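Side-chain contact in cytochrome P450 (Picrophilus torridus, PDB 2RFB), which binds a heme whose iron has a cysteine axial ligand and, as a member of the cytochrome P450 family, probably acts as a monooxygenase: residues N52-H55 / K56-D60. Residues are numbered along the deposited sequence; the frame is centred on the assembly and turned at random.
Sequences NPEH and KEFRD. With HEM (protoporphyrin IX containing Fe), chain G.
H55 and R59 stand one turn apart on helix 52-66, joined by a nearly straight backbone bond from R59 N to H55 O (2.8 Å, 173°), while at the start of the helix K56 N binds P53 O and only weakly N52 O. The two side chains lie side by side, pointing the same way, with ring and guanidinium planes 48° apart, and R59 CD comes within 4.0 Å of H55 NE2. Extended from CG to NE with CG anti to the backbone N (chi1 -174°), R59 brings NH1 to 2.8 Å from heme O2D, a propionate oxygen whose position is less certain. NH1 also donates to M294 O; weak bonds to F47 O and I292 O and the edge-to-face ring of H293 hold H55. On another side of the helix F58 lies alongside E54: E54 CG is 3.8 Å from F58 CE1, and the ring turns its edge to E54 O. At the surface K56, bent at its last torsion, closes a salt bridge from NZ to the syn lone pair of D60 OD1. H55 and R59 thus line the heme-propionate site of this P450, where the positive charge of R59 would be expected to offset the propionate's negative charge; H293 and R238 also bond to the heme.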
loop_
_atom_site.group_PDB
_atom_site.type_symbol
_atom_site.label_atom_id
_atom_site.label_comp_id
_atom_site.label_asym_id
_atom_site.label_seq_id
_atom_site.Cartn_x
_atom_site.Cartn_y
_atom_site.Cartn_z
ATOM N N ASN A 52 0.074 -20.326 1.770
ATOM C CA ASN A 52 -1.230 -20.311 1.158
ATOM C C ASN A 52 -2.402 -20.717 1.948
ATOM O O ASN A 52 -3.369 -19.910 1.918
ATOM C CB ASN A 52 -1.264 -20.999 -0.209
ATOM C CG ASN A 52 -2.601 -20.778 -0.940
ATOM O OD1 ASN A 52 -3.457 -19.943 -0.505
ATOM N ND2 ASN A 52 -2.789 -21.536 -2.073
ATOM N N PRO A 53 -2.329 -21.887 2.672
ATOM C CA PRO A 53 -3.469 -22.428 3.439
ATOM C C PRO A 53 -3.819 -21.621 4.735
ATOM O O PRO A 53 -4.855 -20.949 4.787
ATOM C CB PRO A 53 -3.048 -23.885 3.731
ATOM C CG PRO A 53 -1.564 -23.836 3.767
ATOM C CD PRO A 53 -1.120 -22.726 2.847
ATOM N N GLU A 54 -2.976 -21.658 5.753
ATOM C CA GLU A 54 -3.153 -20.736 6.882
ATOM C C GLU A 54 -3.435 -19.263 6.483
ATOM O O GLU A 54 -4.181 -18.551 7.175
ATOM C CB GLU A 54 -1.931 -20.813 7.813
ATOM C CG GLU A 54 -2.056 -20.077 9.129
ATOM C CD GLU A 54 -0.879 -20.368 10.068
ATOM O OE1 GLU A 54 -0.743 -21.536 10.524
ATOM O OE2 GLU A 54 -0.094 -19.432 10.354
ATOM N N HIS A 55 -2.860 -18.818 5.364
ATOM C CA HIS A 55 -3.015 -17.424 4.933
ATOM C C HIS A 55 -4.453 -17.108 4.496
ATOM O O HIS A 55 -4.926 -16.007 4.712
ATOM C CB HIS A 55 -1.989 -17.085 3.822
ATOM C CG HIS A 55 -2.483 -16.120 2.779
ATOM N ND1 HIS A 55 -2.079 -14.799 2.728
ATOM C CD2 HIS A 55 -3.339 -16.290 1.741
ATOM C CE1 HIS A 55 -2.660 -14.205 1.698
ATOM N NE2 HIS A 55 -3.432 -15.090 1.089
ATOM N N LYS A 56 -5.131 -18.067 3.878
ATOM C CA LYS A 56 -6.465 -17.836 3.299
ATOM C C LYS A 56 -7.477 -17.718 4.423
ATOM O O LYS A 56 -8.394 -16.881 4.391
ATOM C CB LYS A 56 -6.845 -19.009 2.376
ATOM C CG LYS A 56 -8.134 -18.838 1.576
ATOM C CD LYS A 56 -8.546 -20.154 0.901
ATOM C CE LYS A 56 -9.892 -20.030 0.205
ATOM N NZ LYS A 56 -11.052 -20.171 1.155
ATOM N N GLU A 57 -7.280 -18.569 5.426
ATOM C CA GLU A 57 -8.068 -18.538 6.639
ATOM C C GLU A 57 -8.007 -17.143 7.229
ATOM O O GLU A 57 -9.038 -16.555 7.516
ATOM C CB GLU A 57 -7.605 -19.602 7.650
ATOM C CG GLU A 57 -7.785 -21.032 7.173
ATOM C CD GLU A 57 -7.417 -22.086 8.226
ATOM O OE1 GLU A 57 -7.455 -21.747 9.440
ATOM O OE2 GLU A 57 -7.124 -23.255 7.838
ATOM N N PHE A 58 -6.806 -16.602 7.371
ATOM C CA PHE A 58 -6.646 -15.237 7.886
ATOM C C PHE A 58 -7.242 -14.196 6.952
ATOM O O PHE A 58 -8.058 -13.411 7.375
ATOM C CB PHE A 58 -5.183 -14.927 8.183
ATOM C CG PHE A 58 -4.726 -15.419 9.518
ATOM C CD1 PHE A 58 -4.267 -16.731 9.678
ATOM C CD2 PHE A 58 -4.740 -14.588 10.620
ATOM C CE1 PHE A 58 -3.845 -17.203 10.927
ATOM C CE2 PHE A 58 -4.314 -15.052 11.873
ATOM C CZ PHE A 58 -3.869 -16.356 12.027
ATOM N N ARG A 59 -6.869 -14.194 5.677
ATOM C CA ARG A 59 -7.393 -13.154 4.766
ATOM C C ARG A 59 -8.945 -13.129 4.626
ATOM O O ARG A 59 -9.519 -12.047 4.492
ATOM C CB ARG A 59 -6.663 -13.200 3.409
ATOM C CG ARG A 59 -7.022 -12.099 2.439
ATOM C CD ARG A 59 -6.310 -12.325 1.109
ATOM N NE ARG A 59 -6.779 -11.450 0.031
ATOM C CZ ARG A 59 -6.002 -10.677 -0.731
ATOM N NH1 ARG A 59 -4.678 -10.632 -0.558
ATOM N NH2 ARG A 59 -6.557 -9.953 -1.697
ATOM N N ASP A 60 -9.612 -14.290 4.691
ATOM C CA ASP A 60 -11.095 -14.369 4.540
ATOM C C ASP A 60 -11.886 -13.582 5.616
ATOM O O ASP A 60 -12.991 -13.073 5.361
ATOM C CB ASP A 60 -11.607 -15.830 4.516
ATOM C CG ASP A 60 -11.266 -16.592 3.198
ATOM O OD1 ASP A 60 -11.369 -17.847 3.195
ATOM O OD2 ASP A 60 -10.911 -15.972 2.165
HETATM C CHA HEM G . -0.451 -6.502 0.089
HETATM C CHB HEM G . 1.067 -2.731 -2.698
HETATM C CHC HEM G . -2.421 0.022 -0.507
HETATM C CHD HEM G . -3.446 -3.478 2.739
HETATM C C1A HEM G . 0.218 -5.721 -0.870
HETATM C C2A HEM G . 1.214 -6.206 -1.797
HETATM C C3A HEM G . 1.613 -5.134 -2.555
HETATM C C4A HEM G . 0.858 -4.016 -2.121
HETATM C CMA HEM G . 2.688 -4.976 -3.747
HETATM C CAA HEM G . 1.707 -7.692 -1.875
HETATM C CBA HEM G . 2.930 -7.961 -0.962
HETATM C CGA HEM G . 3.326 -9.379 -1.266
HETATM O O1A HEM G . 2.849 -9.984 -2.296
HETATM O O2A HEM G . 4.130 -9.909 -0.475
HETATM C C1B HEM G . 0.228 -1.649 -2.365
HETATM C C2B HEM G . 0.127 -0.380 -3.045
HETATM C C3B HEM G . -0.849 0.310 -2.367
HETATM C C4B HEM G . -1.349 -0.489 -1.315
HETATM C CMB HEM G . 1.033 -0.013 -4.303
HETATM C CAB HEM G . -1.553 1.755 -2.423
HETATM C CBB HEM G . -1.572 2.589 -3.579
HETATM C C1C HEM G . -3.143 -0.642 0.547
HETATM C C2C HEM G . -4.285 -0.252 1.405
HETATM C C3C HEM G . -4.500 -1.263 2.283
HETATM C C4C HEM G . -3.537 -2.265 2.051
HETATM C CMC HEM G . -5.194 1.060 1.435
HETATM C CAC HEM G . -5.633 -1.365 3.380
HETATM C CBC HEM G . -5.361 -1.618 4.674
HETATM C C1D HEM G . -2.718 -4.631 2.295
HETATM C C2D HEM G . -2.725 -5.929 2.929
HETATM C C3D HEM G . -1.773 -6.802 2.092
HETATM C C4D HEM G . -1.329 -5.974 1.044
HETATM C CMD HEM G . -3.473 -6.382 4.224
HETATM C CAD HEM G . -1.316 -8.295 2.220
HETATM C CBD HEM G . -2.395 -9.172 1.546
HETATM C CGD HEM G . -2.030 -10.618 1.651
HETATM O O1D HEM G . -0.833 -10.908 1.974
HETATM O O2D HEM G . -2.925 -11.486 1.422
HETATM N NA HEM G . 0.001 -4.359 -1.104
HETATM N NB HEM G . -0.728 -1.698 -1.306
HETATM N NC HEM G . -2.745 -1.902 0.997
HETATM N ND HEM G . -1.866 -4.693 1.166
HETATM FE FE HEM G . -1.519 -3.252 -0.134
#